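Local structure of lipid A deacylase PagL (Pseudomonas aeruginosa, 2ERV) at residues 16-21 / 103-108; 45-50 / 56-61; 86-91 / 96-101. The protein removes the fatty acyl chain at the 3 position of lipid A by ester hydrolysis in the bacterial outer membrane, releasing a fatty acid. All coordinates share one frame; numbering follows the deposited sequence.

Interaction 1: residues 16-21 / 103-108. With CA (calcium ion), chain C; CXE (pentaethylene glycol monodecyl ether), chain G.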
ATOM      1  N   THR A  16       5.001  -0.178 -11.078  1.00 22.55           N
ATOM      2  CA  THR A  16       4.316  -1.140 -10.267  1.00 22.31           C
ATOM      3  C   THR A  16       2.864  -0.905 -10.535  1.00 23.46           C
ATOM      4  O   THR A  16       2.440   0.238 -10.861  1.00 23.13           O
ATOM      5  CB  THR A  16       4.530  -0.890  -8.753  1.00 21.77           C
ATOM      6  OG1 THR A  16       4.065   0.435  -8.427  1.00 22.02           O
ATOM      7  CG2 THR A  16       6.024  -0.876  -8.378  1.00 20.82           C
ATOM      8  N   TYR A  17       2.080  -1.962 -10.421  1.00 24.12           N
ATOM      9  CA  TYR A  17       0.648  -1.837 -10.689  1.00 24.79           C
ATOM     10  C   TYR A  17       0.010  -2.652  -9.612  1.00 24.62           C
ATOM     11  O   TYR A  17       0.416  -3.794  -9.437  1.00 25.26           O
ATOM     12  CB  TYR A  17       0.310  -2.470 -12.066  1.00 26.92           C
ATOM     13  CG  TYR A  17       1.022  -1.819 -13.219  1.00 29.71           C
ATOM     14  CD1 TYR A  17       0.522  -0.653 -13.814  1.00 32.66           C
ATOM     15  CD2 TYR A  17       2.212  -2.353 -13.705  1.00 33.78           C
ATOM     16  CE1 TYR A  17       1.201  -0.042 -14.881  1.00 33.63           C
ATOM     17  CE2 TYR A  17       2.889  -1.767 -14.761  1.00 34.60           C
ATOM     18  CZ  TYR A  17       2.382  -0.625 -15.336  1.00 34.51           C
ATOM     19  OH  TYR A  17       3.086  -0.053 -16.362  1.00 37.05           O
ATOM     20  N   ARG A  18      -0.999  -2.119  -8.916  1.00 23.56           N
ATOM     21  CA  ARG A  18      -1.550  -2.816  -7.760  1.00 23.10           C
ATOM     22  C   ARG A  18      -3.054  -2.862  -7.800  1.00 23.93           C
ATOM     23  O   ARG A  18      -3.708  -1.846  -8.035  1.00 25.45           O
ATOM     24  CB  ARG A  18      -1.104  -2.141  -6.446  1.00 23.78           C
ATOM     25  CG  ARG A  18      -1.663  -2.830  -5.184  1.00 25.39           C
ATOM     26  CD  ARG A  18      -1.356  -2.007  -3.966  1.00 29.82           C
ATOM     27  NE  ARG A  18      -2.017  -2.491  -2.748  1.00 30.24           N
ATOM     28  CZ  ARG A  18      -1.389  -2.972  -1.689  1.00 31.23           C
ATOM     29  NH1 ARG A  18      -0.067  -3.071  -1.686  1.00 31.87           N
ATOM     30  NH2 ARG A  18      -2.096  -3.350  -0.611  1.00 30.44           N
ATOM     31  N   LEU A  19      -3.615  -4.035  -7.557  1.00 23.40           N
ATOM     32  CA  LEU A  19      -5.076  -4.133  -7.441  1.00 24.92           C
ATOM     33  C   LEU A  19      -5.340  -4.561  -6.024  1.00 25.72           C
ATOM     34  O   LEU A  19      -4.597  -5.391  -5.508  1.00 24.73           O
ATOM     35  CB  LEU A  19      -5.585  -5.204  -8.398  1.00 25.97           C
ATOM     36  CG  LEU A  19      -5.687  -4.839  -9.876  1.00 29.05           C
ATOM     37  CD1 LEU A  19      -6.141  -6.124 -10.655  1.00 34.01           C
ATOM     38  CD2 LEU A  19      -6.726  -3.691 -10.105  1.00 34.63           C
ATOM     39  N   GLY A  20      -6.378  -4.003  -5.391  1.00 24.68           N
ATOM     40  CA  GLY A  20      -6.541  -4.192  -3.971  1.00 24.01           C
ATOM     41  C   GLY A  20      -7.994  -4.337  -3.553  1.00 24.33           C
ATOM     42  O   GLY A  20      -8.910  -3.915  -4.252  1.00 22.90           O
ATOM     43  N   LEU A  21      -8.199  -4.955  -2.403  1.00 23.80           N
ATOM     44  CA  LEU A  21      -9.521  -4.969  -1.782  1.00 25.38           C
ATOM     45  C   LEU A  21      -9.317  -4.493  -0.357  1.00 25.89           C
ATOM     46  O   LEU A  21      -8.307  -4.858   0.244  1.00 25.90           O
ATOM     47  CB  LEU A  21     -10.049  -6.412  -1.737  1.00 25.56           C
ATOM     48  CG  LEU A  21     -10.514  -7.074  -3.055  1.00 30.09           C
ATOM     49  CD1 LEU A  21     -10.791  -8.588  -2.865  1.00 31.00           C
ATOM     50  CD2 LEU A  21     -11.732  -6.342  -3.564  1.00 28.49           C
ATOM     51  N   ASN A 103       8.273 -10.879   3.201  1.00 30.95           N
ATOM     52  CA  ASN A 103       8.758  -9.551   3.552  1.00 30.62           C
ATOM     53  C   ASN A 103       7.695  -8.817   4.332  1.00 30.69           C
ATOM     54  O   ASN A 103       6.507  -9.144   4.212  1.00 30.69           O
ATOM     55  CB  ASN A 103       9.117  -8.736   2.289  1.00 31.30           C
ATOM     56  CG  ASN A 103      10.445  -9.143   1.669  1.00 32.48           C
ATOM     57  OD1 ASN A 103      11.498  -8.711   2.135  1.00 34.17           O
ATOM     58  ND2 ASN A 103      10.407  -9.977   0.630  1.00 30.41           N
ATOM     59  N   PHE A 104       8.107  -7.798   5.097  1.00 29.29           N
ATOM     60  CA  PHE A 104       7.147  -6.915   5.751  1.00 28.77           C
ATOM     61  C   PHE A 104       6.742  -5.863   4.718  1.00 28.32           C
ATOM     62  O   PHE A 104       7.449  -5.645   3.748  1.00 27.20           O
ATOM     63  CB  PHE A 104       7.774  -6.218   6.960  1.00 28.47           C
ATOM     64  CG  PHE A 104       8.267  -7.169   8.046  1.00 29.08           C
ATOM     65  CD1 PHE A 104       7.413  -7.567   9.069  1.00 27.93           C
ATOM     66  CD2 PHE A 104       9.582  -7.618   8.055  1.00 25.75           C
ATOM     67  CE1 PHE A 104       7.858  -8.446  10.073  1.00 30.46           C
ATOM     68  CE2 PHE A 104      10.043  -8.492   9.078  1.00 31.51           C
ATOM     69  CZ  PHE A 104       9.155  -8.904  10.080  1.00 26.93           C
ATOM     70  N   GLU A 105       5.596  -5.242   4.934  1.00 28.11           N
ATOM     71  CA  GLU A 105       5.112  -4.140   4.115  1.00 28.82           C
ATOM     72  C   GLU A 105       4.915  -2.979   5.061  1.00 28.37           C
ATOM     73  O   GLU A 105       4.109  -3.116   5.957  1.00 29.01           O
ATOM     74  CB  GLU A 105       3.726  -4.472   3.552  1.00 29.00           C
ATOM     75  CG  GLU A 105       3.124  -3.379   2.657  1.00 28.20           C
ATOM     76  CD  GLU A 105       1.752  -3.763   2.106  1.00 33.32           C
ATOM     77  OE1 GLU A 105       0.862  -4.085   2.937  1.00 34.70           O
ATOM     78  OE2 GLU A 105       1.565  -3.775   0.833  1.00 34.85           O
ATOM     79  N   ASP A 106       5.656  -1.875   4.897  1.00 27.58           N
ATOM     80  CA  ASP A 106       5.445  -0.635   5.678  1.00 26.81           C
ATOM     81  C   ASP A 106       4.930   0.433   4.745  1.00 26.43           C
ATOM     82  O   ASP A 106       5.526   0.645   3.679  1.00 24.82           O
ATOM     83  CB  ASP A 106       6.780  -0.127   6.243  1.00 28.03           C
ATOM     84  CG  ASP A 106       7.381  -1.063   7.279  1.00 30.79           C
ATOM     85  OD1 ASP A 106       6.668  -1.560   8.181  1.00 33.96           O
ATOM     86  OD2 ASP A 106       8.562  -1.439   7.217  1.00 34.15           O
ATOM     87  N   ARG A 107       3.831   1.099   5.112  1.00 25.55           N
ATOM     88  CA  ARG A 107       3.225   2.035   4.181  1.00 25.24           C
ATOM     89  C   ARG A 107       2.748   3.306   4.869  1.00 24.44           C
ATOM     90  O   ARG A 107       2.362   3.279   6.054  1.00 23.65           O
ATOM     91  CB  ARG A 107       2.021   1.379   3.485  1.00 26.52           C
ATOM     92  CG  ARG A 107       1.155   0.588   4.450  1.00 28.74           C
ATOM     93  CD  ARG A 107       0.223  -0.375   3.763  1.00 31.41           C
ATOM     94  NE  ARG A 107      -0.804   0.358   3.036  1.00 30.71           N
ATOM     95  CZ  ARG A 107      -1.752  -0.238   2.325  1.00 32.76           C
ATOM     96  NH1 ARG A 107      -1.767  -1.550   2.201  1.00 30.57           N
ATOM     97  NH2 ARG A 107      -2.665   0.482   1.741  1.00 34.73           N
ATOM     98  N   ILE A 108       2.791   4.403   4.124  1.00 23.47           N
ATOM     99  CA  ILE A 108       2.090   5.657   4.488  1.00 23.82           C
ATOM    100  C   ILE A 108       1.352   6.175   3.280  1.00 23.90           C
ATOM    101  O   ILE A 108       1.624   5.757   2.162  1.00 25.56           O
ATOM    102  CB  ILE A 108       3.051   6.745   4.980  1.00 24.25           C
ATOM    103  CG1 ILE A 108       4.157   6.987   3.956  1.00 26.96           C
ATOM    104  CG2 ILE A 108       3.664   6.345   6.287  1.00 27.86           C
ATOM    105  CD1 ILE A 108       4.830   8.341   4.092  1.00 28.95           C
TER
HETATM  106 CA    CA C 195       9.275  -1.392   9.563  1.00 21.89          CA
HETATM  107  C4  CXE G 800      -4.994 -10.360  -2.797  1.00 43.43           C
HETATM  108  C5  CXE G 800      -6.372  -9.874  -3.195  1.00 44.43           C
HETATM  109  C6  CXE G 800      -6.308  -8.820  -4.282  1.00 43.67           C
HETATM  110  C7  CXE G 800      -7.678  -8.725  -4.936  1.00 46.55           C
HETATM  111  C8  CXE G 800      -7.629  -8.021  -6.282  1.00 46.29           C
HETATM  112  C9  CXE G 800      -9.025  -7.544  -6.647  1.00 47.70           C
HETATM  113  C10 CXE G 800      -9.460  -8.207  -7.951  1.00 51.09           C
HETATM  114  O11 CXE G 800     -10.587  -7.531  -8.520  1.00 51.96           O
HETATM  115  C12 CXE G 800     -10.244  -6.798  -9.700  1.00 50.10           C
HETATM  116  C13 CXE G 800     -11.071  -7.264 -10.880  1.00 49.05           C
HETATM  117  O14 CXE G 800     -11.530  -6.102 -11.553  1.00 50.03           O
HETATM  118  C15 CXE G 800     -12.248  -6.407 -12.729  1.00 49.14           C
HETATM  119  C16 CXE G 800     -12.160  -5.183 -13.639  1.00 47.66           C
HETATM  120  O   HOH W   1      -1.535  -4.781   1.925  1.00 29.92           O
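Arg18 and Glu105 meet because both side chains run out straight. Arg18 has CG anti to the backbone N (chi1 180°) and stays extended as far as NE; Glu105 leaves its strand in the same way (chi1 -179°). They approach from opposite directions and span a wide gap, for the CA atoms of Arg18 and Glu105 are 13.7 Å apart. Arg18 NH1 donates to Glu105 OE2 at 3.1 Å, and the bond is nearly straight (167°). This oxygen sits at the edge of the guanidinium, close to its plane. A water serves the other oxygen: it accepts from Arg18 NH2 at 3.0 Å and donates to Glu105 OE1 at 2.7 Å. PagL is an antiparallel outer-membrane beta barrel, and the salt bridge crosses its interior from strand 15-24 to strand 102-114. Arg107 completes the network. A bend in its chain brings NH1 to 3.4 Å from Arg18 NH2, with the two guanidinium planes steeply inclined. Asp42 forms salt bridges with both groups, so the two arginines share a carboxylate. Arg107 NH1 also makes a long salt bridge of 3.7 Å to Glu105 OE1. Ser61 OG is hydrogen-bonded to Glu105 OE2, giving that buried oxygen a second partner. On the outer surface, Asp106 OD2 binds a calcium ion at 2.5 Å, and Leu21 packs its CD1 against the alkyl chain of a detergent molecule.

Interaction 2: residues 45-50 / 56-61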
ATOM      1  N   TYR A  45      -2.674  -7.070  -4.567  1.00 26.37           N
ATOM      2  CA  TYR A  45      -1.952  -7.901  -5.505  1.00 27.77           C
ATOM      3  C   TYR A  45      -1.125  -6.915  -6.369  1.00 25.88           C
ATOM      4  O   TYR A  45      -1.705  -6.030  -6.967  1.00 25.07           O
ATOM      5  CB  TYR A  45      -2.920  -8.743  -6.375  1.00 29.59           C
ATOM      6  CG  TYR A  45      -2.211  -9.106  -7.629  1.00 35.87           C
ATOM      7  CD1 TYR A  45      -1.161 -10.028  -7.609  1.00 40.34           C
ATOM      8  CD2 TYR A  45      -2.479  -8.428  -8.823  1.00 42.22           C
ATOM      9  CE1 TYR A  45      -0.444 -10.310  -8.757  1.00 41.67           C
ATOM     10  CE2 TYR A  45      -1.758  -8.695  -9.990  1.00 44.87           C
ATOM     11  CZ  TYR A  45      -0.740  -9.641  -9.945  1.00 42.03           C
ATOM     12  OH  TYR A  45      -0.005  -9.899 -11.099  1.00 42.46           O
ATOM     13  N   THR A  46       0.201  -7.067  -6.439  1.00 24.22           N
ATOM     14  CA  THR A  46       1.031  -6.038  -7.109  1.00 23.30           C
ATOM     15  C   THR A  46       1.832  -6.707  -8.170  1.00 24.32           C
ATOM     16  O   THR A  46       2.364  -7.789  -7.941  1.00 22.88           O
ATOM     17  CB  THR A  46       1.977  -5.316  -6.103  1.00 24.24           C
ATOM     18  OG1 THR A  46       1.188  -4.705  -5.050  1.00 22.05           O
ATOM     19  CG2 THR A  46       2.744  -4.158  -6.769  1.00 22.08           C
ATOM     20  N   TYR A  47       1.898  -6.079  -9.341  1.00 22.52           N
ATOM     21  CA  TYR A  47       2.861  -6.509 -10.349  1.00 23.55           C
ATOM     22  C   TYR A  47       3.996  -5.482 -10.385  1.00 21.78           C
ATOM     23  O   TYR A  47       3.748  -4.275 -10.354  1.00 21.64           O
ATOM     24  CB  TYR A  47       2.195  -6.591 -11.749  1.00 24.59           C
ATOM     25  CG  TYR A  47       3.167  -6.911 -12.851  1.00 27.10           C
ATOM     26  CD1 TYR A  47       3.571  -8.217 -13.061  1.00 27.07           C
ATOM     27  CD2 TYR A  47       3.676  -5.927 -13.680  1.00 30.72           C
ATOM     28  CE1 TYR A  47       4.474  -8.535 -14.054  1.00 29.73           C
ATOM     29  CE2 TYR A  47       4.604  -6.262 -14.712  1.00 30.38           C
ATOM     30  CZ  TYR A  47       4.966  -7.561 -14.861  1.00 28.12           C
ATOM     31  OH  TYR A  47       5.841  -7.954 -15.846  1.00 32.63           O
ATOM     32  N   TRP A  48       5.221  -5.989 -10.469  1.00 20.77           N
ATOM     33  CA  TRP A  48       6.432  -5.193 -10.434  1.00 21.86           C
ATOM     34  C   TRP A  48       7.134  -5.432 -11.739  1.00 22.17           C
ATOM     35  O   TRP A  48       7.580  -6.568 -11.959  1.00 23.55           O
ATOM     36  CB  TRP A  48       7.378  -5.730  -9.333  1.00 20.98           C
ATOM     37  CG  TRP A  48       6.765  -5.660  -7.908  1.00 21.30           C
ATOM     38  CD1 TRP A  48       5.864  -6.555  -7.350  1.00 20.52           C
ATOM     39  CD2 TRP A  48       6.933  -4.619  -6.940  1.00 22.63           C
ATOM     40  NE1 TRP A  48       5.497  -6.143  -6.084  1.00 19.59           N
ATOM     41  CE2 TRP A  48       6.139  -4.952  -5.811  1.00 20.40           C
ATOM     42  CE3 TRP A  48       7.693  -3.425  -6.895  1.00 22.29           C
ATOM     43  CZ2 TRP A  48       6.088  -4.138  -4.660  1.00 20.15           C
ATOM     44  CZ3 TRP A  48       7.648  -2.651  -5.771  1.00 18.91           C
ATOM     45  CH2 TRP A  48       6.850  -2.988  -4.663  1.00 19.70           C
ATOM     46  N   GLU A  49       7.306  -4.387 -12.533  1.00 23.56           N
ATOM     47  CA  GLU A  49       8.065  -4.426 -13.769  1.00 26.53           C
ATOM     48  C   GLU A  49       9.468  -4.967 -13.501  1.00 26.84           C
ATOM     49  O   GLU A  49      10.071  -4.685 -12.442  1.00 26.26           O
ATOM     50  CB  GLU A  49       8.163  -3.028 -14.378  1.00 26.75           C
ATOM     51  CG  GLU A  49       8.870  -2.969 -15.729  1.00 30.94           C
ATOM     52  CD  GLU A  49       9.194  -1.566 -16.220  1.00 31.58           C
ATOM     53  OE1 GLU A  49       8.929  -0.552 -15.531  1.00 34.33           O
ATOM     54  OE2 GLU A  49       9.727  -1.477 -17.354  1.00 38.82           O
ATOM     55  N   GLY A  50       9.989  -5.751 -14.448  1.00 26.09           N
ATOM     56  CA  GLY A  50      11.312  -6.361 -14.275  1.00 26.37           C
ATOM     57  C   GLY A  50      12.381  -5.296 -14.301  1.00 27.87           C
ATOM     58  O   GLY A  50      12.124  -4.160 -14.656  1.00 27.91           O
ATOM     59  N   GLY A  56       9.505  -9.620 -14.642  1.00 28.48           N
ATOM     60  CA  GLY A  56       8.350  -9.163 -13.876  1.00 25.78           C
ATOM     61  C   GLY A  56       7.991 -10.130 -12.770  1.00 25.37           C
ATOM     62  O   GLY A  56       8.058 -11.338 -12.959  1.00 24.38           O
ATOM     63  N   LYS A  57       7.556  -9.593 -11.629  1.00 23.07           N
ATOM     64  CA  LYS A  57       7.243 -10.390 -10.444  1.00 24.26           C
ATOM     65  C   LYS A  57       5.900  -9.935  -9.829  1.00 23.74           C
ATOM     66  O   LYS A  57       5.373  -8.898 -10.192  1.00 21.88           O
ATOM     67  CB  LYS A  57       8.348 -10.258  -9.395  1.00 24.98           C
ATOM     68  CG  LYS A  57       9.666 -10.906  -9.772  1.00 26.86           C
ATOM     69  CD  LYS A  57       9.582 -12.449  -9.807  1.00 32.11           C
ATOM     70  CE  LYS A  57      10.976 -13.075  -9.972  1.00 38.93           C
ATOM     71  NZ  LYS A  57      11.593 -12.794 -11.295  1.00 39.19           N
ATOM     72  N   HIS A  58       5.365 -10.722  -8.910  1.00 23.94           N
ATOM     73  CA  HIS A  58       4.045 -10.428  -8.324  1.00 26.43           C
ATOM     74  C   HIS A  58       4.193 -10.535  -6.821  1.00 26.58           C
ATOM     75  O   HIS A  58       5.010 -11.319  -6.336  1.00 27.34           O
ATOM     76  CB  HIS A  58       3.016 -11.483  -8.780  1.00 28.03           C
ATOM     77  CG  HIS A  58       2.979 -11.685 -10.266  1.00 31.28           C
ATOM     78  ND1 HIS A  58       2.085 -11.026 -11.081  1.00 35.62           N
ATOM     79  CD2 HIS A  58       3.749 -12.443 -11.081  1.00 36.23           C
ATOM     80  CE1 HIS A  58       2.284 -11.399 -12.332  1.00 36.71           C
ATOM     81  NE2 HIS A  58       3.302 -12.240 -12.363  1.00 38.98           N
ATOM     82  N   SER A  59       3.427  -9.752  -6.087  1.00 25.88           N
ATOM     83  CA  SER A  59       3.405  -9.887  -4.640  1.00 26.86           C
ATOM     84  C   SER A  59       1.953  -9.906  -4.160  1.00 28.04           C
ATOM     85  O   SER A  59       1.081  -9.287  -4.763  1.00 26.93           O
ATOM     86  CB  SER A  59       4.214  -8.771  -3.955  1.00 25.55           C
ATOM     87  OG  SER A  59       3.594  -7.517  -4.111  1.00 27.29           O
ATOM     88  N   LEU A  60       1.713 -10.642  -3.080  1.00 28.93           N
ATOM     89  CA  LEU A  60       0.410 -10.656  -2.428  1.00 28.99           C
ATOM     90  C   LEU A  60       0.703 -10.112  -1.034  1.00 28.40           C
ATOM     91  O   LEU A  60       1.624 -10.565  -0.371  1.00 27.12           O
ATOM     92  CB  LEU A  60      -0.103 -12.092  -2.289  1.00 29.35           C
ATOM     93  CG  LEU A  60      -1.171 -12.742  -3.182  1.00 35.33           C
ATOM     94  CD1 LEU A  60      -1.329 -12.090  -4.552  1.00 35.77           C
ATOM     95  CD2 LEU A  60      -0.981 -14.309  -3.320  1.00 31.66           C
ATOM     96  N   SER A  61      -0.081  -9.142  -0.599  1.00 26.36           N
ATOM     97  CA  SER A  61       0.180  -8.532   0.703  1.00 26.32           C
ATOM     98  C   SER A  61      -1.117  -8.313   1.467  1.00 25.69           C
ATOM     99  O   SER A  61      -2.223  -8.274   0.902  1.00 25.78           O
ATOM    100  CB  SER A  61       0.927  -7.212   0.482  1.00 26.16           C
ATOM    101  OG  SER A  61       0.123  -6.373  -0.301  1.00 29.47           O
TER
HETATM  102  O   HOH W   2       1.204  -6.617  -2.977  1.00 38.24           O
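Tyr45 OH and His58 ND1 are modelled only 2.4 Å apart, unusually short for a hydrogen bond, and the exact length is doubtful. Either group could be the donor. The two side chains lie side by side and point the same way, with their rings meeting rim to rim. Leu60 CD1 touches the Tyr45 ring edge at CD1 (3.7 Å). Tyr47, directly across from His58, brings CD1 to 3.5 Å from His58 CE1, so the short bond to Tyr45 runs diagonally. These groups lie on the outer face of the antiparallel hairpin formed by strands 35-48 and 57-70. Thr46 pairs with Ser59 and Trp48 with Lys57 through two backbone bonds each.

Thr46, Trp48 and Ser59 turn to the barrel interior, where the Trp48 side chain lies about 6 Å from that of the active-site residue Glu140. Ser59 OG sits between its backbone N and carbonyl carbon (chi1 68°), where Trp48 NE1 donates to it at 3.1 Å, almost straight (176°) and in the indole plane. Thr46 CG2 rests over one indole face, toward its rim. A water is held by Thr46 OG1, Ser59 OG and Ser61 OG. The Ser59 bond and Thr46 methyl probably limit rotation of the indole, which Phe88 and Tyr127 also meet, and so steady it near the charge-relay residue.

Interaction 3: residues 86-91 / 96-101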
ATOM      1  N   ALA A  86       3.927  -9.461   3.225  1.00 27.43           N
ATOM      2  CA  ALA A  86       3.880  -9.640   1.768  1.00 27.40           C
ATOM      3  C   ALA A  86       4.673 -10.884   1.383  1.00 26.59           C
ATOM      4  O   ALA A  86       5.704 -11.175   1.997  1.00 26.29           O
ATOM      5  CB  ALA A  86       4.485  -8.408   1.056  1.00 26.26           C
ATOM      6  N   ALA A  87       4.211 -11.581   0.338  1.00 24.90           N
ATOM      7  CA  ALA A  87       4.916 -12.713  -0.237  1.00 25.29           C
ATOM      8  C   ALA A  87       5.123 -12.399  -1.712  1.00 25.94           C
ATOM      9  O   ALA A  87       4.142 -12.121  -2.411  1.00 25.18           O
ATOM     10  CB  ALA A  87       4.062 -14.018  -0.083  1.00 23.94           C
ATOM     11  N   PHE A  88       6.384 -12.434  -2.157  1.00 25.10           N
ATOM     12  CA  PHE A  88       6.718 -12.192  -3.537  1.00 26.96           C
ATOM     13  C   PHE A  88       6.880 -13.524  -4.281  1.00 27.87           C
ATOM     14  O   PHE A  88       7.191 -14.577  -3.663  1.00 27.77           O
ATOM     15  CB  PHE A  88       8.009 -11.353  -3.668  1.00 26.02           C
ATOM     16  CG  PHE A  88       7.829  -9.878  -3.303  1.00 24.79           C
ATOM     17  CD1 PHE A  88       7.859  -8.894  -4.296  1.00 22.88           C
ATOM     18  CD2 PHE A  88       7.688  -9.479  -1.975  1.00 25.19           C
ATOM     19  CE1 PHE A  88       7.713  -7.483  -3.954  1.00 21.10           C
ATOM     20  CE2 PHE A  88       7.503  -8.096  -1.616  1.00 24.09           C
ATOM     21  CZ  PHE A  88       7.547  -7.105  -2.615  1.00 23.27           C
ATOM     22  N   SER A  89       6.683 -13.460  -5.592  1.00 28.48           N
ATOM     23  CA  SER A  89       6.797 -14.643  -6.449  1.00 29.42           C
ATOM     24  C   SER A  89       8.248 -15.047  -6.696  1.00 30.83           C
ATOM     25  O   SER A  89       8.495 -16.135  -7.235  1.00 32.81           O
ATOM     26  CB  SER A  89       6.024 -14.425  -7.761  1.00 28.19           C
ATOM     27  OG  SER A  89       6.704 -13.485  -8.566  1.00 27.03           O
ATOM     28  N   GLY A  90       9.213 -14.208  -6.301  1.00 30.77           N
ATOM     29  CA  GLY A  90      10.654 -14.597  -6.338  1.00 31.09           C
ATOM     30  C   GLY A  90      11.423 -13.712  -5.375  1.00 31.85           C
ATOM     31  O   GLY A  90      10.832 -12.825  -4.742  1.00 32.43           O
ATOM     32  N   THR A  91      12.724 -13.942  -5.225  1.00 31.50           N
ATOM     33  CA  THR A  91      13.516 -13.141  -4.300  1.00 30.70           C
ATOM     34  C   THR A  91      14.185 -11.961  -4.994  1.00 30.36           C
ATOM     35  O   THR A  91      14.762 -11.111  -4.315  1.00 30.50           O
ATOM     36  CB  THR A  91      14.611 -13.995  -3.631  1.00 31.91           C
ATOM     37  OG1 THR A  91      15.387 -14.616  -4.652  1.00 29.33           O
ATOM     38  CG2 THR A  91      14.020 -15.214  -2.865  1.00 30.01           C
ATOM     39  N   GLN A  96      16.306  -5.295  -7.598  1.00 27.41           N
ATOM     40  CA  GLN A  96      16.580  -5.549  -6.168  1.00 26.39           C
ATOM     41  C   GLN A  96      16.682  -7.036  -5.826  1.00 26.77           C
ATOM     42  O   GLN A  96      15.899  -7.823  -6.296  1.00 26.38           O
ATOM     43  CB  GLN A  96      15.481  -4.947  -5.272  1.00 26.24           C
ATOM     44  CG  GLN A  96      15.161  -3.431  -5.485  1.00 26.37           C
ATOM     45  CD  GLN A  96      16.390  -2.530  -5.364  1.00 29.57           C
ATOM     46  OE1 GLN A  96      16.907  -2.075  -6.381  1.00 32.05           O
ATOM     47  NE2 GLN A  96      16.826  -2.250  -4.135  1.00 26.57           N
ATOM     48  N   ASN A  97      17.656  -7.404  -4.994  1.00 27.06           N
ATOM     49  CA  ASN A  97      17.698  -8.758  -4.442  1.00 28.33           C
ATOM     50  C   ASN A  97      17.169  -8.680  -3.040  1.00 28.05           C
ATOM     51  O   ASN A  97      17.848  -8.171  -2.136  1.00 28.23           O
ATOM     52  CB  ASN A  97      19.111  -9.312  -4.485  1.00 27.48           C
ATOM     53  CG  ASN A  97      19.205 -10.766  -3.999  1.00 30.28           C
ATOM     54  OD1 ASN A  97      18.271 -11.327  -3.453  1.00 34.49           O
ATOM     55  ND2 ASN A  97      20.373 -11.339  -4.150  1.00 31.13           N
ATOM     56  N   LEU A  98      15.922  -9.102  -2.869  1.00 28.17           N
ATOM     57  CA  LEU A  98      15.256  -9.040  -1.569  1.00 29.25           C
ATOM     58  C   LEU A  98      15.752 -10.070  -0.550  1.00 31.57           C
ATOM     59  O   LEU A  98      15.495  -9.933   0.656  1.00 32.43           O
ATOM     60  CB  LEU A  98      13.763  -9.225  -1.754  1.00 29.64           C
ATOM     61  CG  LEU A  98      13.054  -8.244  -2.694  1.00 28.41           C
ATOM     62  CD1 LEU A  98      11.607  -8.617  -2.726  1.00 28.84           C
ATOM     63  CD2 LEU A  98      13.261  -6.857  -2.105  1.00 28.20           C
ATOM     64  N   GLY A  99      16.396 -11.132  -1.035  1.00 32.39           N
ATOM     65  CA  GLY A  99      16.883 -12.198  -0.145  1.00 34.39           C
ATOM     66  C   GLY A  99      15.832 -13.246   0.141  1.00 34.35           C
ATOM     67  O   GLY A  99      16.077 -14.451  -0.001  1.00 34.30           O
ATOM     68  N   SER A 100      14.655 -12.783   0.537  1.00 34.11           N
ATOM     69  CA  SER A 100      13.527 -13.648   0.834  1.00 33.83           C
ATOM     70  C   SER A 100      12.294 -13.253   0.002  1.00 33.42           C
ATOM     71  O   SER A 100      12.144 -12.088  -0.375  1.00 32.37           O
ATOM     72  CB  SER A 100      13.189 -13.572   2.319  1.00 33.23           C
ATOM     73  OG  SER A 100      12.789 -12.274   2.719  1.00 36.72           O
ATOM     74  N   SER A 101      11.437 -14.237  -0.261  1.00 32.38           N
ATOM     75  CA  SER A 101      10.107 -14.073  -0.842  1.00 33.24           C
ATOM     76  C   SER A 101       9.203 -13.375   0.167  1.00 32.62           C
ATOM     77  O   SER A 101       8.453 -12.457  -0.188  1.00 32.24           O
ATOM     78  CB  SER A 101       9.480 -15.451  -1.161  1.00 33.18           C
ATOM     79  OG  SER A 101       8.039 -15.286  -1.290  1.00 38.12           O
TER
HETATM   80  O   HOH W   3      17.906 -13.797  -3.604  1.00 42.48           O
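Phe88 and Leu98 form the tight, buried part of this contact. Leu98 CD1 sits over the centre of the Phe88 ring, 3.9 Å from the centroid and 7° off the normal, a clear CH-pi contact. The two side chains cross at about a right angle. Ser101 holds the same residue by its backbone. Its OG lies anti to the backbone N (chi1 161°), and this turns the hydroxyl onto Phe88 O, to which it donates at 2.6 Å on a lone pair. Phe88 N in turn donates to Ser101 O at 2.9 Å, from above the carbonyl plane. One serine therefore takes up both backbone polar groups of Phe88. Trp48 and Tyr127 also meet the Phe88 ring, Tyr127 in an edge-to-face arrangement.

Residues 92-93 pair with 96-97, the start of the second segment, as a small antiparallel ribbon in the connection from barrel strand 75-88 to strand 102-114. Thr91 O accepts from Leu98 N at 2.7 Å, almost in line with the carbonyl. Just beyond, Asn97 OD1 accepts from Gly99 N at 3.1 Å, making an Asx turn.

The side chain of Thr91, partly exposed, is held more loosely: CG2 lies against the backbone, 3.6 Å from Gly99 O. A water bridges Thr91 OG1, 2.8 Å away, and Asn97 OD1, to which it donates. Ser100 turns away from residues 86-91; its OG is hydrogen-bonded to Leu102 O and to ND2 of Asn129, a residue critical for activity.

In the fold
From the N terminus, residues 16-21 come first, and their partner, residues 103-108, comes last. Interaction 1 thus closes a long loop of more than 80 residues, and both other contacts fall within it. Interaction 2 closes the short turn between strands 35-48 and 57-70. Interaction 3 follows it in series, closing the turn after strand 75-88. None of the three cross. Strands 15-24, 35-48, 57-70, 75-88 and 102-114 are successive neighbours in the barrel wall, so backbone bonds such as Leu19 O to Tyr45 N and Asn103 O to Ala86 N link the contacts from strand to strand. Interaction 2 joins neighbouring wall strands, interaction 3 ties the end of strand 75-88 to the connection before strand 102-114, and interaction 1 spans the interior.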